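Local coordinates for DUF1254 domain-containing protein (Vibrio parahaemolyticus, PDB 3U07) that is of unknown function but combines DUF1254 and DUF1214 family regions and is probably exported from the cytoplasm, at residues Asn26-Tyr38 with Leu258-Leu270. The protein carries 2 engineered substitutions. Sequence-based numbering, arbitrary orientation.
Sequences NVDLAEDAYIYGY and LAKVGEKKGMEHL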
ATOM      1  N   ASN A  26     -24.044  -2.959  25.023  1.00 50.82           N
ATOM      2  CA  ASN A  26     -22.721  -3.544  25.151  1.00 47.53           C
ATOM      3  C   ASN A  26     -22.454  -4.212  23.811  1.00 44.28           C
ATOM      4  O   ASN A  26     -21.307  -4.469  23.450  1.00 43.19           O
ATOM      5  CB  ASN A  26     -22.662  -4.564  26.287  1.00 51.00           C
ATOM      6  CG  ASN A  26     -22.341  -3.922  27.623  1.00 62.41           C
ATOM      7  OD1 ASN A  26     -21.923  -2.763  27.686  1.00 65.55           O
ATOM      8  ND2 ASN A  26     -22.522  -4.677  28.699  1.00 67.48           N
ATOM      9  N   VAL A  27     -23.533  -4.486  23.078  1.00 39.55           N
ATOM     10  CA  VAL A  27     -23.442  -5.091  21.751  1.00 38.16           C
ATOM     11  C   VAL A  27     -22.933  -4.010  20.797  1.00 40.42           C
ATOM     12  O   VAL A  27     -22.149  -4.288  19.883  1.00 37.15           O
ATOM     13  CB  VAL A  27     -24.819  -5.598  21.269  1.00 35.72           C
ATOM     14  CG1 VAL A  27     -24.755  -5.987  19.798  1.00 35.05           C
ATOM     15  CG2 VAL A  27     -25.241  -6.796  22.106  1.00 29.73           C
ATOM     16  N   ASP A  28     -23.387  -2.777  21.014  1.00 41.65           N
ATOM     17  CA  ASP A  28     -22.951  -1.651  20.196  1.00 44.03           C
ATOM     18  C   ASP A  28     -21.460  -1.410  20.442  1.00 37.27           C
ATOM     19  O   ASP A  28     -20.687  -1.207  19.504  1.00 27.88           O
ATOM     20  CB  ASP A  28     -23.731  -0.380  20.558  1.00 53.53           C
ATOM     21  CG  ASP A  28     -25.187  -0.439  20.132  1.00 65.83           C
ATOM     22  OD1 ASP A  28     -25.522  -1.285  19.275  1.00 63.73           O
ATOM     23  OD2 ASP A  28     -25.992   0.373  20.641  1.00 70.47           O
ATOM     24  N   LEU A  29     -21.062  -1.439  21.709  1.00 33.79           N
ATOM     25  CA  LEU A  29     -19.666  -1.215  22.065  1.00 30.39           C
ATOM     26  C   LEU A  29     -18.801  -2.317  21.468  1.00 28.08           C
ATOM     27  O   LEU A  29     -17.739  -2.046  20.907  1.00 25.83           O
ATOM     28  CB  LEU A  29     -19.501  -1.172  23.588  1.00 29.81           C
ATOM     29  CG  LEU A  29     -18.176  -0.610  24.111  1.00 31.28           C
ATOM     30  CD1 LEU A  29     -17.916   0.755  23.486  1.00 30.47           C
ATOM     31  CD2 LEU A  29     -18.227  -0.497  25.627  1.00 32.26           C
ATOM     32  N   ALA A  30     -19.271  -3.558  21.576  1.00 20.22           N
ATOM     33  CA  ALA A  30     -18.535  -4.701  21.040  1.00 23.52           C
ATOM     34  C   ALA A  30     -18.316  -4.558  19.533  1.00 22.04           C
ATOM     35  O   ALA A  30     -17.254  -4.911  19.019  1.00 22.22           O
ATOM     36  CB  ALA A  30     -19.282  -5.999  21.347  1.00 22.51           C
ATOM     37  N   GLU A  31     -19.315  -4.039  18.824  1.00 25.93           N
ATOM     38  CA  GLU A  31     -19.189  -3.850  17.380  1.00 22.19           C
ATOM     39  C   GLU A  31     -18.105  -2.819  17.080  1.00 21.23           C
ATOM     40  O   GLU A  31     -17.262  -3.019  16.203  1.00 23.78           O
ATOM     41  CB  GLU A  31     -20.508  -3.364  16.771  1.00 23.49           C
ATOM     42  CG  GLU A  31     -20.418  -3.130  15.265  1.00 27.68           C
ATOM     43  CD  GLU A  31     -21.706  -2.585  14.668  1.00 39.36           C
ATOM     44  OE1 GLU A  31     -22.753  -2.655  15.338  1.00 37.90           O
ATOM     45  OE2 GLU A  31     -21.671  -2.098  13.520  1.00 48.57           O
ATOM     46  N   ASP A  32     -18.134  -1.705  17.804  1.00 23.75           N
ATOM     47  CA  ASP A  32     -17.139  -0.669  17.593  1.00 26.17           C
ATOM     48  C   ASP A  32     -15.758  -1.171  18.012  1.00 26.35           C
ATOM     49  O   ASP A  32     -14.762  -0.842  17.381  1.00 25.92           O
ATOM     50  CB  ASP A  32     -17.501   0.596  18.376  1.00 30.97           C
ATOM     51  CG  ASP A  32     -18.771   1.255  17.864  1.00 37.17           C
ATOM     52  OD1 ASP A  32     -19.062   1.139  16.655  1.00 33.34           O
ATOM     53  OD2 ASP A  32     -19.471   1.903  18.667  1.00 41.55           O
ATOM     54  N   ALA A  33     -15.701  -1.974  19.071  1.00 26.37           N
ATOM     55  CA  ALA A  33     -14.425  -2.510  19.542  1.00 21.63           C
ATOM     56  C   ALA A  33     -13.792  -3.354  18.445  1.00 15.30           C
ATOM     57  O   ALA A  33     -12.608  -3.216  18.152  1.00 17.46           O
ATOM     58  CB  ALA A  33     -14.629  -3.352  20.806  1.00 26.13           C
ATOM     59  N   TYR A  34     -14.583  -4.227  17.827  1.00 17.32           N
ATOM     60  CA  TYR A  34     -14.046  -5.056  16.767  1.00 16.87           C
ATOM     61  C   TYR A  34     -13.615  -4.217  15.561  1.00 17.70           C
ATOM     62  O   TYR A  34     -12.579  -4.487  14.952  1.00 20.93           O
ATOM     63  CB  TYR A  34     -15.065  -6.097  16.302  1.00 18.77           C
ATOM     64  CG  TYR A  34     -14.567  -6.870  15.104  1.00 21.39           C
ATOM     65  CD1 TYR A  34     -13.626  -7.890  15.249  1.00 18.31           C
ATOM     66  CD2 TYR A  34     -14.973  -6.530  13.816  1.00 22.85           C
ATOM     67  CE1 TYR A  34     -13.099  -8.548  14.136  1.00 22.13           C
ATOM     68  CE2 TYR A  34     -14.450  -7.185  12.696  1.00 20.01           C
ATOM     69  CZ  TYR A  34     -13.518  -8.187  12.865  1.00 22.95           C
ATOM     70  OH  TYR A  34     -13.013  -8.830  11.759  1.00 20.36           O
ATOM     71  N   ILE A  35     -14.409  -3.210  15.206  1.00 18.10           N
ATOM     72  CA  ILE A  35     -14.072  -2.372  14.060  1.00 22.45           C
ATOM     73  C   ILE A  35     -12.747  -1.637  14.293  1.00 22.20           C
ATOM     74  O   ILE A  35     -11.968  -1.456  13.356  1.00 20.61           O
ATOM     75  CB  ILE A  35     -15.233  -1.400  13.725  1.00 23.69           C
ATOM     76  CG1 ILE A  35     -16.383  -2.199  13.088  1.00 26.80           C
ATOM     77  CG2 ILE A  35     -14.763  -0.320  12.746  1.00 18.17           C
ATOM     78  CD1 ILE A  35     -17.688  -1.432  12.964  1.00 29.19           C
ATOM     79  N   TYR A  36     -12.481  -1.227  15.532  1.00 22.62           N
ATOM     80  CA  TYR A  36     -11.205  -0.575  15.847  1.00 21.34           C
ATOM     81  C   TYR A  36     -10.089  -1.617  15.699  1.00 22.60           C
ATOM     82  O   TYR A  36      -9.039  -1.348  15.109  1.00 23.68           O
ATOM     83  CB  TYR A  36     -11.194  -0.046  17.289  1.00 20.01           C
ATOM     84  CG  TYR A  36      -9.803   0.029  17.899  1.00 22.27           C
ATOM     85  CD1 TYR A  36      -8.932   1.081  17.597  1.00 21.13           C
ATOM     86  CD2 TYR A  36      -9.336  -0.991  18.727  1.00 16.50           C
ATOM     87  CE1 TYR A  36      -7.624   1.108  18.101  1.00 20.85           C
ATOM     88  CE2 TYR A  36      -8.031  -0.975  19.238  1.00 14.36           C
ATOM     89  CZ  TYR A  36      -7.182   0.074  18.919  1.00 22.57           C
ATOM     90  OH  TYR A  36      -5.894   0.063  19.411  1.00 21.97           O
ATOM     91  N   GLY A  37     -10.337  -2.817  16.219  1.00 18.35           N
ATOM     92  CA  GLY A  37      -9.339  -3.876  16.162  1.00 14.35           C
ATOM     93  C   GLY A  37      -9.109  -4.498  14.801  1.00 19.16           C
ATOM     94  O   GLY A  37      -8.035  -5.052  14.534  1.00 15.66           O
ATOM     95  N   TYR A  38     -10.110  -4.389  13.933  1.00 20.76           N
ATOM     96  CA  TYR A  38     -10.046  -4.955  12.584  1.00 20.13           C
ATOM     97  C   TYR A  38      -8.752  -4.674  11.825  1.00 20.66           C
ATOM     98  O   TYR A  38      -8.105  -5.597  11.323  1.00 22.12           O
ATOM     99  CB  TYR A  38     -11.226  -4.446  11.749  1.00 23.77           C
ATOM    100  CG  TYR A  38     -11.208  -4.906  10.308  1.00 20.16           C
ATOM    101  CD1 TYR A  38     -11.698  -6.163   9.945  1.00 20.02           C
ATOM    102  CD2 TYR A  38     -10.694  -4.085   9.306  1.00 24.67           C
ATOM    103  CE1 TYR A  38     -11.678  -6.589   8.613  1.00 23.69           C
ATOM    104  CE2 TYR A  38     -10.669  -4.500   7.974  1.00 21.61           C
ATOM    105  CZ  TYR A  38     -11.160  -5.750   7.635  1.00 23.99           C
ATOM    106  OH  TYR A  38     -11.134  -6.153   6.318  1.00 26.13           O
ATOM    107  N   LEU A 258     -19.091 -11.134  23.845  1.00 27.53           N
ATOM    108  CA  LEU A 258     -19.178  -9.838  23.193  1.00 23.74           C
ATOM    109  C   LEU A 258     -18.248  -9.790  21.987  1.00 22.52           C
ATOM    110  O   LEU A 258     -18.592  -9.209  20.955  1.00 23.40           O
ATOM    111  CB  LEU A 258     -18.840  -8.732  24.190  1.00 24.75           C
ATOM    112  CG  LEU A 258     -19.922  -8.517  25.252  1.00 27.18           C
ATOM    113  CD1 LEU A 258     -19.442  -7.510  26.280  1.00 26.23           C
ATOM    114  CD2 LEU A 258     -21.202  -8.039  24.593  1.00 27.62           C
ATOM    115  N   ALA A 259     -17.081 -10.414  22.113  1.00 21.61           N
ATOM    116  CA  ALA A 259     -16.109 -10.454  21.025  1.00 23.08           C
ATOM    117  C   ALA A 259     -16.688 -11.160  19.795  1.00 25.74           C
ATOM    118  O   ALA A 259     -16.474 -10.709  18.663  1.00 28.43           O
ATOM    119  CB  ALA A 259     -14.873 -11.170  21.479  1.00 15.80           C
ATOM    120  N   LYS A 260     -17.395 -12.271  20.010  1.00 27.22           N
ATOM    121  CA  LYS A 260     -18.005 -13.015  18.906  1.00 26.46           C
ATOM    122  C   LYS A 260     -19.117 -12.164  18.270  1.00 23.16           C
ATOM    123  O   LYS A 260     -19.184 -12.031  17.048  1.00 27.02           O
ATOM    124  CB  LYS A 260     -18.577 -14.329  19.440  1.00 31.67           C
ATOM    125  CG  LYS A 260     -19.381 -15.118  18.433  1.00 32.31           C
ATOM    126  CD  LYS A 260     -18.850 -16.534  18.289  1.00 35.54           C
ATOM    127  CE  LYS A 260     -19.771 -17.344  17.392  1.00 26.82           C
ATOM    128  NZ  LYS A 260     -21.200 -16.940  17.580  1.00 31.20           N
ATOM    129  N   VAL A 261     -19.983 -11.580  19.087  1.00 22.92           N
ATOM    130  CA  VAL A 261     -21.054 -10.760  18.548  1.00 24.13           C
ATOM    131  C   VAL A 261     -20.472  -9.529  17.848  1.00 24.42           C
ATOM    132  O   VAL A 261     -20.937  -9.140  16.774  1.00 25.08           O
ATOM    133  CB  VAL A 261     -21.971 -10.314  19.673  1.00 27.04           C
ATOM    134  CG1 VAL A 261     -22.979  -9.359  19.148  1.00 31.21           C
ATOM    135  CG2 VAL A 261     -22.667 -11.525  20.275  1.00 29.11           C
ATOM    136  N   GLY A 262     -19.450  -8.922  18.452  1.00 20.70           N
ATOM    137  CA  GLY A 262     -18.849  -7.743  17.856  1.00 22.91           C
ATOM    138  C   GLY A 262     -18.240  -7.998  16.493  1.00 24.89           C
ATOM    139  O   GLY A 262     -18.353  -7.168  15.592  1.00 22.80           O
ATOM    140  N   GLU A 263     -17.587  -9.140  16.333  1.00 23.62           N
ATOM    141  CA  GLU A 263     -16.978  -9.461  15.050  1.00 25.05           C
ATOM    142  C   GLU A 263     -18.060  -9.656  13.992  1.00 30.92           C
ATOM    143  O   GLU A 263     -17.928  -9.183  12.863  1.00 26.87           O
ATOM    144  CB  GLU A 263     -16.135 -10.736  15.156  1.00 20.97           C
ATOM    145  CG  GLU A 263     -15.453 -11.121  13.858  1.00 26.37           C
ATOM    146  CD  GLU A 263     -14.521 -12.308  14.004  1.00 37.85           C
ATOM    147  OE1 GLU A 263     -14.445 -12.885  15.111  1.00 38.99           O
ATOM    148  OE2 GLU A 263     -13.864 -12.663  13.002  1.00 43.28           O
ATOM    149  N   LYS A 264     -19.134 -10.346  14.361  1.00 26.24           N
ATOM    150  CA  LYS A 264     -20.217 -10.604  13.418  1.00 33.43           C
ATOM    151  C   LYS A 264     -20.863  -9.311  12.927  1.00 28.95           C
ATOM    152  O   LYS A 264     -20.911  -9.065  11.726  1.00 30.06           O
ATOM    153  CB  LYS A 264     -21.280 -11.507  14.045  1.00 33.94           C
ATOM    154  CG  LYS A 264     -21.848 -12.532  13.073  1.00 37.46           C
ATOM    155  CD  LYS A 264     -23.311 -12.813  13.352  1.00 47.01           C
ATOM    156  CE  LYS A 264     -23.796 -14.077  12.642  1.00 54.43           C
ATOM    157  NZ  LYS A 264     -23.657 -14.036  11.159  1.00 56.37           N
ATOM    158  N   LYS A 265     -21.357  -8.485  13.847  1.00 32.06           N
ATOM    159  CA  LYS A 265     -21.976  -7.222  13.451  1.00 30.86           C
ATOM    160  C   LYS A 265     -20.944  -6.284  12.822  1.00 31.99           C
ATOM    161  O   LYS A 265     -21.231  -5.583  11.850  1.00 26.63           O
ATOM    162  CB  LYS A 265     -22.633  -6.536  14.654  1.00 40.89           C
ATOM    163  CG  LYS A 265     -23.928  -7.191  15.123  1.00 53.95           C
ATOM    164  CD  LYS A 265     -24.561  -6.418  16.280  1.00 64.83           C
ATOM    165  CE  LYS A 265     -25.784  -5.624  15.835  1.00 73.45           C
ATOM    166  NZ  LYS A 265     -25.496  -4.745  14.667  1.00 78.66           N
ATOM    167  N   GLY A 266     -19.738  -6.278  13.380  1.00 34.13           N
ATOM    168  CA  GLY A 266     -18.683  -5.430  12.855  1.00 30.71           C
ATOM    169  C   GLY A 266     -18.412  -5.683  11.384  1.00 24.63           C
ATOM    170  O   GLY A 266     -18.403  -4.742  10.585  1.00 25.79           O
HETATM  171  N   MSE A 267     -18.186  -6.949  11.023  1.00 29.38           N
HETATM  172  CA  MSE A 267     -17.919  -7.314   9.633  1.00 27.50           C
HETATM  173  C   MSE A 267     -19.098  -6.962   8.730  1.00 33.04           C
HETATM  174  O   MSE A 267     -18.904  -6.445   7.629  1.00 28.28           O
HETATM  175  CB  MSE A 267     -17.622  -8.811   9.497  1.00 24.94           C
HETATM  176  CG  MSE A 267     -16.167  -9.204   9.710  1.00 38.00           C
HETATM  177 SE   MSE A 267     -14.898  -8.166   8.646  1.00 45.56          SE
HETATM  178  CE  MSE A 267     -15.479  -8.646   6.862  1.00 33.30           C
ATOM    179  N   GLU A 268     -20.316  -7.255   9.184  1.00 31.70           N
ATOM    180  CA  GLU A 268     -21.504  -6.940   8.395  1.00 29.49           C
ATOM    181  C   GLU A 268     -21.461  -5.459   8.045  1.00 31.87           C
ATOM    182  O   GLU A 268     -21.590  -5.078   6.886  1.00 34.48           O
ATOM    183  CB  GLU A 268     -22.783  -7.246   9.186  1.00 28.43           C
ATOM    184  CG  GLU A 268     -23.082  -8.728   9.351  1.00 36.35           C
ATOM    185  CD  GLU A 268     -24.274  -8.999  10.262  1.00 44.65           C
ATOM    186  OE1 GLU A 268     -24.543 -10.184  10.541  1.00 44.71           O
ATOM    187  OE2 GLU A 268     -24.943  -8.038  10.702  1.00 44.66           O
ATOM    188  N   HIS A 269     -21.264  -4.630   9.066  1.00 34.80           N
ATOM    189  CA  HIS A 269     -21.194  -3.188   8.888  1.00 30.29           C
ATOM    190  C   HIS A 269     -20.139  -2.788   7.855  1.00 32.43           C
ATOM    191  O   HIS A 269     -20.382  -1.918   7.019  1.00 29.67           O
ATOM    192  CB  HIS A 269     -20.875  -2.516  10.221  1.00 30.26           C
ATOM    193  CG  HIS A 269     -20.733  -1.030  10.125  1.00 38.21           C
ATOM    194  ND1 HIS A 269     -21.814  -0.184  10.009  1.00 47.51           N
ATOM    195  CD2 HIS A 269     -19.632  -0.241  10.103  1.00 36.94           C
ATOM    196  CE1 HIS A 269     -21.386   1.063   9.921  1.00 50.42           C
ATOM    197  NE2 HIS A 269     -20.066   1.056   9.974  1.00 40.26           N
ATOM    198  N   LEU A 270     -18.970  -3.418   7.912  1.00 33.65           N
ATOM    199  CA  LEU A 270     -17.899  -3.096   6.973  1.00 33.50           C
ATOM    200  C   LEU A 270     -18.244  -3.471   5.537  1.00 34.81           C
ATOM    201  O   LEU A 270     -17.892  -2.756   4.595  1.00 35.22           O
ATOM    202  CB  LEU A 270     -16.594  -3.789   7.371  1.00 28.90           C
ATOM    203  CG  LEU A 270     -15.900  -3.331   8.655  1.00 30.80           C
ATOM    204  CD1 LEU A 270     -14.507  -3.944   8.690  1.00 36.79           C
ATOM    205  CD2 LEU A 270     -15.805  -1.812   8.707  1.00 23.02           C
TER
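Y34 carries CG anti to its backbone N (chi1 174°), which lays its ring over CA of E263. That CA stands 3.7 Å from the centroid of the Y34 ring, a CH-pi contact. E263 also has CG anti to its N (chi1 -179°), and this brings CG to the same ring, 3.5 Å from CE1 of Y34. Y34 is a knob in the hole formed by G262, E263, G266 and M267.

The helices cross at -69°, with axes only 7.3 Å apart. Two glycines make this closeness possible. G262 and G266 carry no side chain, and their backbone lies directly against A30, Y34 and I35. G262 CA lies 3.5 Å from A30 O, a CA-H...O contact.

The turn at chi2 brings SE of M267 beside Y34 and Y38, which both lie to the same side of it. SE lies at the edge of the Y34 ring and approaches Y38 obliquely, 3.6 Å from Y38 CE1. These are Met-aromatic contacts of a selenomethionine. L270 CD1 sits over the centre of the Y38 ring, 3.6 Å from its centroid. Residues of helix 295-305 also pack on Y38, and W215 meets Y34 edge-to-face.

E31 reaches out extended, crossing K265 and H269. Its OE1 forms a long salt bridge of 3.5 Å with K265 NZ. Its OE2 rests 3.4 Å from H269 CB, while H269 NE2 is hydrogen-bonded to D296. The K265 chain crosses V27 at about a right angle, CD against CG1.

No hydrogen bond links the two segments. The N-terminal helix is therefore held here mainly by close backbone packing and aromatic contacts, with one loose ion pair at the more accessible margin.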